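Local coordinates for adenosylmethionine-8-amino-7-oxononanoate aminotransferase (Methanocaldococcus jannaschii, PDB 6ZHK), which probably transfers the amino group of S-adenosylmethionine to 7-keto-8-aminopelargonate in biotin biosynthesis, as a homodimeric enzyme dependent on pyridoxal phosphate, at residues W16-I21 with E30-K35; C64-H69 with P441-T446; T114-S119 with L310-T315; K147-K152 with N215-L220; A241-Y246 with G392-I397. All blocks are in the same frame, centred on the assembly; numbering follows the deposited sequence. Where two conformers were deposited one is given.

Contact 1: W16-I21 with E30-K35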
# COMPACT_ATOMS: atom_id res chain seq x y z
N TRP A 16 -15.00 15.79 15.03
CA TRP A 16 -14.19 15.85 13.82
C TRP A 16 -13.98 14.44 13.29
O TRP A 16 -14.03 14.19 12.08
CB TRP A 16 -12.84 16.53 14.12
CG TRP A 16 -12.92 18.01 14.36
CD1 TRP A 16 -13.98 18.85 14.13
CD2 TRP A 16 -11.84 18.86 14.80
NE1 TRP A 16 -13.66 20.14 14.44
CE2 TRP A 16 -12.35 20.18 14.83
CE3 TRP A 16 -10.52 18.62 15.17
CZ2 TRP A 16 -11.56 21.24 15.23
CZ3 TRP A 16 -9.73 19.69 15.56
CH2 TRP A 16 -10.25 20.98 15.57
N ASP A 17 -13.79 13.50 14.20
CA ASP A 17 -13.64 12.11 13.82
C ASP A 17 -14.84 11.66 12.97
O ASP A 17 -14.69 11.06 11.90
CB ASP A 17 -13.47 11.27 15.08
CG ASP A 17 -13.11 9.82 14.84
OD1 ASP A 17 -12.33 9.54 13.82
OD2 ASP A 17 -13.62 8.96 15.63
N LYS A 18 -16.05 11.95 13.46
CA LYS A 18 -17.26 11.51 12.80
C LYS A 18 -17.50 12.36 11.56
O LYS A 18 -18.17 11.92 10.64
CB LYS A 18 -18.43 11.63 13.80
CG LYS A 18 -18.42 10.56 14.90
CD LYS A 18 -19.33 10.93 16.12
CE LYS A 18 -19.27 9.82 17.16
NZ LYS A 18 -20.32 9.94 18.21
N GLU A 19 -17.10 13.62 11.57
CA GLU A 19 -17.41 14.52 10.47
C GLU A 19 -16.50 14.27 9.25
O GLU A 19 -16.96 14.42 8.11
CB GLU A 19 -17.29 15.99 10.90
CG GLU A 19 -17.50 17.04 9.82
CD GLU A 19 -18.78 16.89 9.03
OE1 GLU A 19 -19.81 16.60 9.67
OE2 GLU A 19 -18.75 17.02 7.77
N TYR A 20 -15.22 13.98 9.49
CA TYR A 20 -14.24 14.12 8.41
C TYR A 20 -13.64 12.79 7.96
O TYR A 20 -13.14 12.70 6.83
CB TYR A 20 -13.07 15.01 8.81
CG TYR A 20 -13.49 16.42 9.10
CD1 TYR A 20 -13.99 17.22 8.09
CD2 TYR A 20 -13.36 16.96 10.39
CE1 TYR A 20 -14.36 18.54 8.34
CE2 TYR A 20 -13.75 18.28 10.65
CZ TYR A 20 -14.27 19.05 9.63
OH TYR A 20 -14.67 20.34 9.89
N ILE A 21 -13.67 11.77 8.83
CA ILE A 21 -13.00 10.54 8.45
C ILE A 21 -14.00 9.48 7.99
O ILE A 21 -14.97 9.16 8.71
CB ILE A 21 -12.16 9.98 9.60
CG1 ILE A 21 -11.07 10.99 9.98
CG2 ILE A 21 -11.61 8.58 9.24
CD1 ILE A 21 -10.09 10.47 11.08
N GLU A 30 -23.61 4.05 11.92
CA GLU A 30 -23.61 3.53 13.27
C GLU A 30 -22.47 4.10 14.08
O GLU A 30 -22.62 4.36 15.26
CB GLU A 30 -23.58 2.01 13.24
CG GLU A 30 -24.95 1.59 12.78
CD GLU A 30 -25.25 0.13 12.99
OE1 GLU A 30 -24.35 -0.59 13.54
OE2 GLU A 30 -26.38 -0.27 12.61
N TYR A 31 -21.31 4.27 13.43
CA TYR A 31 -20.17 4.82 14.12
C TYR A 31 -20.51 6.24 14.61
O TYR A 31 -20.15 6.65 15.70
CB TYR A 31 -18.98 4.78 13.12
CG TYR A 31 -17.66 5.19 13.72
CD1 TYR A 31 -16.86 4.26 14.37
CD2 TYR A 31 -17.20 6.50 13.63
CE1 TYR A 31 -15.63 4.61 14.91
CE2 TYR A 31 -16.01 6.88 14.23
CZ TYR A 31 -15.20 5.92 14.84
OH TYR A 31 -14.03 6.30 15.45
N ARG A 32 -21.21 7.00 13.78
CA ARG A 32 -21.54 8.37 14.15
C ARG A 32 -22.52 8.43 15.32
O ARG A 32 -22.59 9.47 15.98
CB ARG A 32 -22.16 9.13 13.00
CG ARG A 32 -21.12 9.58 11.99
CD ARG A 32 -21.92 9.73 10.72
NE ARG A 32 -21.16 10.78 10.08
CZ ARG A 32 -21.53 11.44 9.00
NH1 ARG A 32 -22.71 11.21 8.44
NH2 ARG A 32 -20.70 12.35 8.52
N GLU A 33 -23.24 7.34 15.59
CA GLU A 33 -24.20 7.33 16.69
C GLU A 33 -23.53 6.91 17.99
O GLU A 33 -24.08 7.17 19.05
CB GLU A 33 -25.37 6.41 16.41
CG GLU A 33 -26.38 7.06 15.50
CD GLU A 33 -27.31 6.08 14.81
OE1 GLU A 33 -27.15 4.82 14.99
OE2 GLU A 33 -28.20 6.57 14.09
N SER A 34 -22.38 6.21 17.92
CA SER A 34 -21.87 5.61 19.13
C SER A 34 -20.74 6.43 19.76
O SER A 34 -20.23 7.41 19.19
CB SER A 34 -21.50 4.15 18.92
OG SER A 34 -20.67 4.02 17.76
N LYS A 35 -20.36 6.01 20.98
CA LYS A 35 -19.19 6.54 21.66
C LYS A 35 -18.04 5.59 21.33
O LYS A 35 -18.07 4.43 21.70
CB LYS A 35 -19.40 6.62 23.19
CG LYS A 35 -18.19 7.15 23.97
CD LYS A 35 -17.63 8.53 23.48
CE LYS A 35 -16.31 8.98 24.11
NZ LYS A 35 -15.08 8.47 23.42
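Tyr31 presents its ring edge to Asp17: carboxylate oxygen OD2 lies in the ring plane and accepts from Tyr31 OH on its syn lone pair, the two atoms 2.7 Å apart. Carboxylate and ring are turned 80° against each other, and His23, whose NE2 bonds the second oxygen, OD1, also meets the ring. The Arg32 guanidinium is approached in its plane by Lys18 O, which takes a hydrogen bond from NE at 3.2 Å and a weak one from NH2. The Lys18 and Arg32 side chains run antiparallel alongside one another, Lys18 CB lying 3.8 Å from Arg32 CG. Beyond CG the lysine chain is extended, and its NZ comes within 2.7 Å of Ser34 O, with a weak second bond to Arg32 O. An alanine in place of Lys18 would probably leave Ser34 O without this mate and open a gap beside the Arg32 backbone. Arg32 packs on Tyr320 and Tyr31 on Cys93, both of the second subunit. The turn between the helices carries Tyr25, predicted to take part in substrate recognition. Helices 10-20 and 28-33 are thus joined by a reciprocal exchange, each cationic chain ending on main-chain oxygen of the other segment.

Contact 2: C64-H69 with P441-T446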
# COMPACT_ATOMS: atom_id res chain seq x y z
N CYS A 64 -1.30 -6.93 14.16
CA CYS A 64 0.07 -6.50 13.84
C CYS A 64 0.97 -6.24 15.06
O CYS A 64 2.21 -6.20 14.92
CB CYS A 64 0.05 -5.27 12.93
SG CYS A 64 -0.64 -3.80 13.74
N ASN A 65 0.39 -5.92 16.22
CA ASN A 65 1.25 -5.48 17.34
C ASN A 65 1.89 -6.72 17.98
O ASN A 65 1.19 -7.62 18.36
CB ASN A 65 0.44 -4.62 18.30
CG ASN A 65 1.30 -4.14 19.47
OD1 ASN A 65 1.69 -4.93 20.33
ND2 ASN A 65 1.75 -2.91 19.36
N LEU A 66 3.21 -6.77 18.11
CA LEU A 66 3.81 -8.00 18.63
C LEU A 66 4.20 -7.80 20.09
O LEU A 66 4.15 -8.74 20.86
CB LEU A 66 5.10 -8.28 17.87
CG LEU A 66 4.96 -8.71 16.40
CD1 LEU A 66 6.31 -9.11 15.87
CD2 LEU A 66 3.93 -9.84 16.23
N PHE A 67 4.74 -6.65 20.41
CA PHE A 67 5.47 -6.51 21.67
C PHE A 67 4.95 -5.37 22.54
O PHE A 67 5.66 -4.95 23.47
CB PHE A 67 6.96 -6.29 21.37
CG PHE A 67 7.57 -7.46 20.67
CD1 PHE A 67 7.46 -8.75 21.21
CD2 PHE A 67 8.28 -7.27 19.48
CE1 PHE A 67 8.01 -9.84 20.55
CE2 PHE A 67 8.85 -8.35 18.84
CZ PHE A 67 8.74 -9.63 19.38
N GLY A 68 3.75 -4.91 22.26
CA GLY A 68 3.19 -3.82 23.06
C GLY A 68 3.39 -2.49 22.35
O GLY A 68 4.00 -2.46 21.27
N HIS A 69 2.90 -1.41 22.96
CA HIS A 69 2.85 -0.09 22.36
C HIS A 69 3.95 0.84 22.86
O HIS A 69 3.96 2.02 22.48
CB HIS A 69 1.47 0.54 22.57
CG HIS A 69 0.40 -0.19 21.85
ND1 HIS A 69 0.18 -0.01 20.46
CD2 HIS A 69 -0.47 -1.14 22.27
CE1 HIS A 69 -0.85 -0.74 20.12
NE2 HIS A 69 -1.24 -1.48 21.19
N PRO A 441 -3.76 -11.81 20.64
CA PRO A 441 -3.09 -10.99 21.63
C PRO A 441 -1.62 -10.80 21.23
O PRO A 441 -1.07 -11.61 20.48
CB PRO A 441 -3.19 -11.82 22.92
CG PRO A 441 -3.25 -13.25 22.43
CD PRO A 441 -4.01 -13.18 21.12
N PRO A 442 -0.94 -9.75 21.74
CA PRO A 442 0.47 -9.55 21.43
C PRO A 442 1.26 -10.73 21.98
O PRO A 442 0.80 -11.38 22.93
CB PRO A 442 0.89 -8.25 22.11
CG PRO A 442 -0.34 -7.81 22.94
CD PRO A 442 -1.52 -8.70 22.58
N LEU A 443 2.43 -10.99 21.39
CA LEU A 443 3.34 -12.02 21.88
C LEU A 443 3.80 -11.66 23.30
O LEU A 443 4.20 -12.55 24.07
CB LEU A 443 4.59 -12.05 20.98
CG LEU A 443 4.32 -12.33 19.49
CD1 LEU A 443 5.63 -12.50 18.76
CD2 LEU A 443 3.43 -13.55 19.27
N SER A 444 3.69 -10.36 23.64
CA SER A 444 4.12 -9.86 24.95
C SER A 444 3.04 -9.99 26.03
O SER A 444 3.30 -9.58 27.17
CB SER A 444 4.59 -8.43 24.85
OG SER A 444 3.62 -7.64 24.17
N ILE A 445 1.85 -10.55 25.71
CA ILE A 445 0.77 -10.68 26.68
C ILE A 445 1.29 -11.48 27.87
O ILE A 445 1.98 -12.48 27.68
CB ILE A 445 -0.50 -11.34 26.08
CG1 ILE A 445 -1.66 -11.19 27.07
CG2 ILE A 445 -0.23 -12.79 25.69
CD1 ILE A 445 -3.05 -11.49 26.49
N THR A 446 0.99 -11.02 29.11
CA THR A 446 1.52 -11.74 30.27
C THR A 446 0.59 -12.88 30.66
O THR A 446 -0.59 -12.90 30.27
CB THR A 446 1.73 -10.80 31.47
OG1 THR A 446 0.44 -10.42 31.93
CG2 THR A 446 2.61 -9.60 31.11
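Leu66 O is shared by two consecutive backbone N-H groups, Leu443 N at 2.9 Å and Ser444 N at 3.3 Å; both bonds are weak and bent, the first down to 118° at its hydrogen. Leu443 CB and Pro442 CB close in on it. Leu66 and Leu443 pack flank to flank, their ends on the same side, Leu66 CD2 4.0 Å from Leu443 CD1. That methyl also reaches Phe67 CE1, and Phe356 of helix 343-358 meets the Phe67 ring edge-to-face. The donors belong to a type I turn, Pro442 to Ile445, which leads into helix 447-463; the acceptor loop is held by an Asx motif, Asn65 OD1 taking Gly68 N at 2.8 Å on an in-plane lone pair. At the backbone angles of Gly68 a CB would collide with Phe67 O. Ser444 OG stands between its backbone N and carbonyl carbon (chi1 51°), which brings it 3.1 Å from Phe67 C; its hydrogen bond goes to Asn45. The Leu66 side chain lies about 7 Å from that of Lys301, the predicted cofactor lysine.

Contact 3: T114-S119 with L310-T315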
# COMPACT_ATOMS: atom_id res chain seq x y z
N THR A 114 15.12 -16.64 -1.11
CA THR A 114 16.42 -16.03 -1.23
C THR A 114 16.33 -14.60 -1.76
O THR A 114 17.37 -13.94 -1.91
CB THR A 114 17.29 -16.84 -2.20
OG1 THR A 114 16.51 -17.09 -3.36
CG2 THR A 114 17.70 -18.18 -1.61
N LYS A 115 15.13 -14.14 -2.11
CA LYS A 115 15.06 -12.79 -2.70
C LYS A 115 13.91 -12.04 -2.03
O LYS A 115 12.94 -12.68 -1.63
CB LYS A 115 14.78 -12.88 -4.20
CG LYS A 115 15.96 -13.47 -5.01
CD LYS A 115 17.15 -12.54 -4.99
CE LYS A 115 18.32 -13.02 -5.85
NZ LYS A 115 19.17 -13.96 -5.09
N VAL A 116 14.03 -10.71 -1.93
CA VAL A 116 13.10 -9.91 -1.14
C VAL A 116 12.65 -8.74 -2.01
O VAL A 116 13.51 -8.01 -2.51
CB VAL A 116 13.78 -9.34 0.15
CG1 VAL A 116 12.89 -8.28 0.81
CG2 VAL A 116 14.04 -10.46 1.13
N PHE A 117 11.33 -8.60 -2.22
CA PHE A 117 10.78 -7.44 -2.91
C PHE A 117 9.89 -6.74 -1.89
O PHE A 117 8.88 -7.31 -1.45
CB PHE A 117 9.93 -7.92 -4.11
CG PHE A 117 9.60 -6.80 -5.05
CD1 PHE A 117 8.67 -5.82 -4.70
CD2 PHE A 117 10.26 -6.72 -6.26
CE1 PHE A 117 8.44 -4.73 -5.55
CE2 PHE A 117 10.01 -5.66 -7.13
CZ PHE A 117 9.15 -4.65 -6.75
N TYR A 118 10.16 -5.46 -1.59
CA TYR A 118 9.46 -4.78 -0.52
C TYR A 118 8.23 -4.03 -1.03
O TYR A 118 8.19 -3.61 -2.17
CB TYR A 118 10.34 -3.67 0.06
CG TYR A 118 11.52 -4.20 0.90
CD1 TYR A 118 11.28 -4.82 2.12
CD2 TYR A 118 12.84 -4.02 0.48
CE1 TYR A 118 12.35 -5.25 2.91
CE2 TYR A 118 13.91 -4.43 1.26
CZ TYR A 118 13.66 -5.08 2.46
OH TYR A 118 14.67 -5.49 3.28
N SER A 119 7.26 -3.84 -0.13
CA SER A 119 6.09 -3.00 -0.37
C SER A 119 5.61 -2.51 1.00
O SER A 119 6.31 -2.71 2.00
CB SER A 119 5.00 -3.75 -1.13
OG SER A 119 4.55 -4.89 -0.43
N LEU A 310 5.13 -2.03 6.77
CA LEU A 310 6.04 -2.67 5.83
C LEU A 310 5.51 -4.03 5.40
O LEU A 310 4.94 -4.76 6.21
CB LEU A 310 7.43 -2.81 6.47
CG LEU A 310 8.52 -3.32 5.52
CD1 LEU A 310 8.72 -2.32 4.37
CD2 LEU A 310 9.82 -3.48 6.31
N ALA A 311 5.69 -4.36 4.12
CA ALA A 311 5.42 -5.72 3.71
C ALA A 311 6.56 -6.21 2.81
O ALA A 311 7.42 -5.43 2.38
CB ALA A 311 4.08 -5.80 3.07
N ALA A 312 6.63 -7.54 2.62
CA ALA A 312 7.65 -8.11 1.73
C ALA A 312 7.10 -9.33 1.00
O ALA A 312 6.26 -10.08 1.53
CB ALA A 312 8.83 -8.54 2.60
N THR A 313 7.56 -9.51 -0.25
CA THR A 313 7.24 -10.73 -0.97
C THR A 313 8.58 -11.43 -1.23
O THR A 313 9.46 -10.89 -1.87
CB THR A 313 6.59 -10.36 -2.32
OG1 THR A 313 5.47 -9.50 -2.04
CG2 THR A 313 6.17 -11.58 -3.10
N LEU A 314 8.74 -12.62 -0.67
CA LEU A 314 9.99 -13.33 -0.86
C LEU A 314 9.79 -14.45 -1.90
O LEU A 314 8.76 -15.13 -1.89
CB LEU A 314 10.36 -13.96 0.51
CG LEU A 314 11.24 -13.07 1.36
CD1 LEU A 314 10.49 -11.83 1.88
CD2 LEU A 314 12.02 -13.85 2.41
N THR A 315 10.80 -14.69 -2.75
CA THR A 315 10.71 -15.70 -3.80
C THR A 315 12.02 -16.52 -3.87
O THR A 315 13.03 -16.18 -3.22
CB THR A 315 10.44 -15.09 -5.20
OG1 THR A 315 11.67 -14.54 -5.66
CG2 THR A 315 9.48 -13.93 -5.19
O HOH W 1 6.15 -6.93 -1.25
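Leu314 overlaps Val116 on one face of the sheet: both side chains leave in the same direction, with Leu314 CG 3.8 Å from Val116 CG2. The other valine methyl, CG1, sits 3.6 Å above the Tyr118 ring plane, offset toward the rim, while Ala311 O comes to the edge of that ring. Tyr118 CD1 meets Leu310 CD1 at 4.2 Å, and Tyr118 OH is bonded to Ser98 O. An alanine at Leu314 would probably leave Val116 CG2 without its partner and open a gap close to the bound magnesium ion, about 5 Å from the leucine side chain. Strand 115-119 is outermost, within this chain, in the mixed seven-stranded sheet, and 311-315 is its antiparallel neighbour; backbone bonds join the pairs Lys115-Thr315, Phe117-Thr313 and Ser119-Ala311. The first pair is distorted by a classic beta bulge, Thr114 N and Lys115 N both donating to Thr315 O. On the opposite face a water donates to Phe117 O and Thr313 OG1, each at 2.8 Å, and is bonded to Ser119 OG at 2.7 Å; Thr313 OG1 is bonded to Ala125 O. From this face Phe117 reaches Trp22 of the second subunit edge-to-face, and Lys115 NZ bonds Glu19 O of that subunit and forms a salt bridge with Asp317 of its own. Packing on the Val116 face is thus mainly apolar; the Phe117 face adds a water joining two hydroxyls to a backbone carbonyl.

Contact 4: K147-K152 with N215-L220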
# COMPACT_ATOMS: atom_id res chain seq x y z
N LYS A 147 -5.33 -18.18 -14.95
CA LYS A 147 -6.26 -18.40 -13.87
C LYS A 147 -5.48 -18.78 -12.61
O LYS A 147 -4.26 -18.90 -12.63
CB LYS A 147 -7.32 -19.45 -14.25
CG LYS A 147 -8.35 -18.94 -15.28
CD LYS A 147 -9.49 -19.91 -15.55
CE LYS A 147 -10.72 -19.29 -16.17
NZ LYS A 147 -10.39 -18.52 -17.40
N PHE A 148 -6.20 -18.83 -11.50
CA PHE A 148 -5.56 -19.17 -10.25
C PHE A 148 -6.47 -20.15 -9.51
O PHE A 148 -7.63 -20.30 -9.88
CB PHE A 148 -5.36 -17.93 -9.40
CG PHE A 148 -6.66 -17.33 -9.02
CD1 PHE A 148 -7.27 -16.39 -9.83
CD2 PHE A 148 -7.33 -17.78 -7.88
CE1 PHE A 148 -8.52 -15.92 -9.51
CE2 PHE A 148 -8.57 -17.29 -7.54
CZ PHE A 148 -9.16 -16.34 -8.37
N ILE A 149 -5.92 -20.77 -8.49
CA ILE A 149 -6.71 -21.58 -7.59
C ILE A 149 -6.53 -21.02 -6.18
O ILE A 149 -5.40 -20.76 -5.72
CB ILE A 149 -6.20 -23.04 -7.61
CG1 ILE A 149 -6.57 -23.73 -8.93
CG2 ILE A 149 -6.85 -23.76 -6.44
CD1 ILE A 149 -5.90 -25.09 -9.14
N SER A 150 -7.64 -20.90 -5.47
CA SER A 150 -7.58 -20.51 -4.08
C SER A 150 -8.74 -21.23 -3.35
O SER A 150 -9.19 -22.28 -3.83
CB SER A 150 -7.68 -19.02 -4.03
OG SER A 150 -7.52 -18.57 -2.70
N VAL A 151 -9.17 -20.69 -2.21
CA VAL A 151 -10.27 -21.28 -1.43
C VAL A 151 -11.35 -20.27 -1.14
O VAL A 151 -11.11 -19.08 -1.01
CB VAL A 151 -9.79 -21.94 -0.12
CG1 VAL A 151 -8.98 -23.19 -0.42
CG2 VAL A 151 -9.04 -20.99 0.81
N LYS A 152 -12.59 -20.78 -1.07
CA LYS A 152 -13.70 -19.96 -0.63
C LYS A 152 -13.43 -19.50 0.81
O LYS A 152 -12.87 -20.26 1.62
CB LYS A 152 -14.98 -20.79 -0.68
CG LYS A 152 -15.50 -21.09 -2.09
CD LYS A 152 -16.59 -22.17 -2.05
CE LYS A 152 -16.66 -22.96 -3.35
NZ LYS A 152 -17.99 -23.57 -3.56
N ASN A 215 -8.24 -33.85 -1.04
CA ASN A 215 -8.39 -34.52 -2.32
C ASN A 215 -9.13 -33.61 -3.31
O ASN A 215 -8.81 -33.60 -4.49
CB ASN A 215 -9.05 -35.91 -2.20
CG ASN A 215 -8.09 -37.04 -1.84
OD1 ASN A 215 -6.89 -37.00 -2.17
ND2 ASN A 215 -8.63 -38.05 -1.16
N GLU A 216 -10.11 -32.85 -2.85
CA GLU A 216 -10.86 -31.96 -3.73
C GLU A 216 -9.89 -30.94 -4.34
O GLU A 216 -9.95 -30.71 -5.55
CB GLU A 216 -11.99 -31.29 -2.96
CG GLU A 216 -12.53 -30.08 -3.71
CD GLU A 216 -13.12 -28.91 -2.92
OE1 GLU A 216 -13.06 -28.91 -1.65
OE2 GLU A 216 -13.70 -28.03 -3.59
N MET A 217 -9.02 -30.35 -3.49
CA MET A 217 -8.07 -29.31 -3.89
C MET A 217 -7.00 -29.89 -4.82
O MET A 217 -6.58 -29.28 -5.81
CB MET A 217 -7.42 -28.67 -2.66
CG MET A 217 -6.25 -27.78 -3.03
SD MET A 217 -6.79 -26.35 -4.04
CE MET A 217 -7.09 -25.11 -2.77
N ILE A 218 -6.49 -31.08 -4.48
CA ILE A 218 -5.46 -31.68 -5.30
C ILE A 218 -6.03 -31.95 -6.69
O ILE A 218 -5.36 -31.68 -7.70
CB ILE A 218 -4.94 -32.98 -4.65
CG1 ILE A 218 -4.19 -32.63 -3.35
CG2 ILE A 218 -4.07 -33.68 -5.67
CD1 ILE A 218 -3.73 -33.87 -2.50
N SER A 219 -7.27 -32.46 -6.73
CA SER A 219 -7.96 -32.76 -7.98
C SER A 219 -8.10 -31.48 -8.81
O SER A 219 -7.97 -31.55 -10.03
CB SER A 219 -9.35 -33.37 -7.72
OG SER A 219 -9.15 -34.65 -7.12
N LEU A 220 -8.44 -30.37 -8.18
CA LEU A 220 -8.56 -29.12 -8.94
C LEU A 220 -7.20 -28.70 -9.50
O LEU A 220 -7.12 -28.28 -10.64
CB LEU A 220 -9.11 -28.09 -7.98
CG LEU A 220 -9.94 -26.94 -8.50
CD1 LEU A 220 -11.29 -27.43 -9.00
CD2 LEU A 220 -10.15 -25.98 -7.35
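Met217 and Ile149 pass flank by flank, heading opposite ways, the methionine sulfur SD 3.5 Å from Ile149 CG2. Met217 CG is anti to its backbone N (chi1 169°), and a bend at the next bond (chi2 64°) sets SD against the isoleucine. The Met217 and Val151 side chains are roughly perpendicular, and Met217 CE lies 3.6 Å from Val151 CG1 and 3.7 Å from Ser150 O. Ile149 uses its two branches separately: CG2 also touches Leu220 CD2 at 4.1 Å, while CD1 rests against the backbone, 3.7 Å from Leu220 O. The joint is made by apolar packing between residues that are mostly buried. Ser150 points away from the helix and its hydroxyl bonds Val165 O. The axes of segments 147-151 and 215-220 run nearly antiparallel, at 177°, and pass 9.9 Å apart. Strand 147-151 lies between the parallel strands 183-185 and 228-234, and helix 211-224 comes between those two neighbours in sequence, as in a beta-alpha-beta crossover that packs over the strand between them, part of the connection before it being unmodelled. Helix 250-261 flanks the same side, its Tyr250 touching both Val151 and Met217 and its Val254 touching Met217.

Contact 5: A241-Y246 with G392-I397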
# COMPACT_ATOMS: atom_id res chain seq x y z
N ALA A 241 -11.86 -15.28 7.80
CA ALA A 241 -12.98 -16.21 7.81
C ALA A 241 -13.39 -16.56 9.25
O ALA A 241 -14.40 -17.22 9.44
CB ALA A 241 -12.68 -17.48 7.02
N GLY A 242 -12.57 -16.19 10.25
CA GLY A 242 -12.92 -16.37 11.65
C GLY A 242 -11.94 -17.25 12.40
O GLY A 242 -12.35 -18.09 13.24
N MET A 243 -10.64 -17.12 12.06
CA MET A 243 -9.55 -17.84 12.66
C MET A 243 -9.80 -19.33 12.56
O MET A 243 -9.64 -20.03 13.55
CB MET A 243 -9.30 -17.42 14.13
CG MET A 243 -8.98 -15.92 14.23
SD MET A 243 -7.39 -15.57 13.42
CE MET A 243 -7.66 -13.84 12.99
N ILE A 244 -10.11 -19.83 11.35
CA ILE A 244 -10.27 -21.26 11.23
C ILE A 244 -8.96 -21.90 10.77
O ILE A 244 -8.44 -21.56 9.72
CB ILE A 244 -11.39 -21.56 10.22
CG1 ILE A 244 -12.63 -20.68 10.47
CG2 ILE A 244 -11.70 -23.05 10.26
CD1 ILE A 244 -13.66 -20.75 9.35
N PRO A 245 -8.38 -22.86 11.51
CA PRO A 245 -7.14 -23.49 11.09
C PRO A 245 -7.44 -24.31 9.83
O PRO A 245 -8.52 -24.88 9.67
CB PRO A 245 -6.74 -24.46 12.23
CG PRO A 245 -8.01 -24.59 13.06
CD PRO A 245 -8.91 -23.40 12.78
N TYR A 246 -6.43 -24.40 8.97
CA TYR A 246 -6.39 -25.46 7.97
C TYR A 246 -6.03 -26.73 8.74
O TYR A 246 -5.19 -26.66 9.63
CB TYR A 246 -5.18 -25.22 7.07
CG TYR A 246 -5.36 -24.12 6.05
CD1 TYR A 246 -5.50 -22.81 6.45
CD2 TYR A 246 -5.36 -24.40 4.70
CE1 TYR A 246 -5.66 -21.79 5.53
CE2 TYR A 246 -5.48 -23.38 3.76
CZ TYR A 246 -5.68 -22.08 4.19
OH TYR A 246 -5.84 -21.03 3.33
N GLY A 392 -2.04 -21.29 18.11
CA GLY A 392 -1.22 -20.40 18.95
C GLY A 392 -2.04 -19.23 19.51
O GLY A 392 -3.08 -19.43 20.15
N PHE A 393 -1.59 -18.00 19.19
CA PHE A 393 -2.28 -16.78 19.62
C PHE A 393 -3.25 -16.25 18.56
O PHE A 393 -3.44 -15.04 18.47
CB PHE A 393 -1.21 -15.70 19.90
CG PHE A 393 -0.44 -15.78 21.19
CD1 PHE A 393 -1.10 -16.10 22.38
CD2 PHE A 393 0.95 -15.61 21.19
CE1 PHE A 393 -0.39 -16.17 23.58
CE2 PHE A 393 1.64 -15.67 22.39
CZ PHE A 393 0.98 -15.95 23.58
N MET A 394 -3.79 -17.12 17.67
CA MET A 394 -4.82 -16.67 16.77
C MET A 394 -6.02 -17.59 17.00
O MET A 394 -6.02 -18.76 16.60
CB MET A 394 -4.36 -16.84 15.31
CG MET A 394 -3.09 -16.07 15.04
SD MET A 394 -2.50 -16.22 13.32
CE MET A 394 -3.40 -14.84 12.62
N VAL A 395 -7.05 -17.06 17.64
CA VAL A 395 -8.13 -17.87 18.16
C VAL A 395 -9.45 -17.24 17.76
O VAL A 395 -9.59 -16.01 17.77
CB VAL A 395 -8.00 -18.05 19.70
CG1 VAL A 395 -9.30 -18.53 20.36
CG2 VAL A 395 -6.87 -19.01 20.03
N GLY A 396 -10.42 -18.06 17.39
CA GLY A 396 -11.77 -17.55 17.23
C GLY A 396 -12.73 -18.27 18.17
O GLY A 396 -12.54 -19.47 18.48
N ILE A 397 -13.73 -17.51 18.65
CA ILE A 397 -14.80 -18.09 19.47
C ILE A 397 -16.12 -17.77 18.79
O ILE A 397 -16.54 -16.61 18.76
CB ILE A 397 -14.79 -17.62 20.94
CG1 ILE A 397 -13.45 -17.90 21.59
CG2 ILE A 397 -15.96 -18.21 21.75
CD1 ILE A 397 -12.46 -16.78 21.39
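Met243 sends its side chain across to strand 394-399 and carries most of the contact. Its CB starts against the backbone, 3.5 Å from Gly396 N and 3.6 Å from Val395 C. CG, anti to the carbonyl carbon of Met243 (chi1 -59°), lies over the same peptide, 3.6 Å from Val395 O. A bend at chi2 (-66°) places SD against Met394: SD meets Met394 CB at 3.8 Å and Met394 CE at 4.1 Å, the two side chains set roughly square to each other. The reach across ends at this sulfur, and the last bond, near anti, carries the tip CE on from it. Ile237, from the strand paired with 244-245, touches both methionines. Close approach of the backbones depends on Gly396: a CB there would point at the other segment, clash with Gly242 O and crowd Met243 CB. Gly396 CA is 4.1 Å from Gly242 O, which is bonded to Arg389 NE of adjacent strand 385-391. Met394 lies about 7 Å, side chain to side chain, from Lys301, the predicted attachment point of the cofactor. Met243 has left-handed backbone angles and with Ile244 faces Met238, forming a G1 beta bulge in the small hairpin of strands 237-238 and 244-245. The hairpin follows strand 228-234 of the central seven-stranded sheet and here meets the three-stranded antiparallel sheet of the C-terminal domain, a junction consistent with fold type I aminotransferases.

Contact 1 closes first along the chain and lies outermost, about 27 Å from the chain centre, next to the second subunit. Contact 2 then opens before contacts 3, 4 and 5 and closes after them, bringing residues more than 370 positions apart together. Contacts 3 and 4 reach the same seven-stranded sheet toward its two sides, their centres about 25 Å apart. The span of contact 3 encloses contact 4, and its segments alternate with those of contact 5. Contact 5 bridges its neighbours: Phe393 packs on Leu443 of contact 2, and Tyr246 on Val151 of contact 4. Contacts 1, 2 and 3 touch the second subunit, so the N-terminal helices, loop 64-69 and the edge strand all reach the dimer interface.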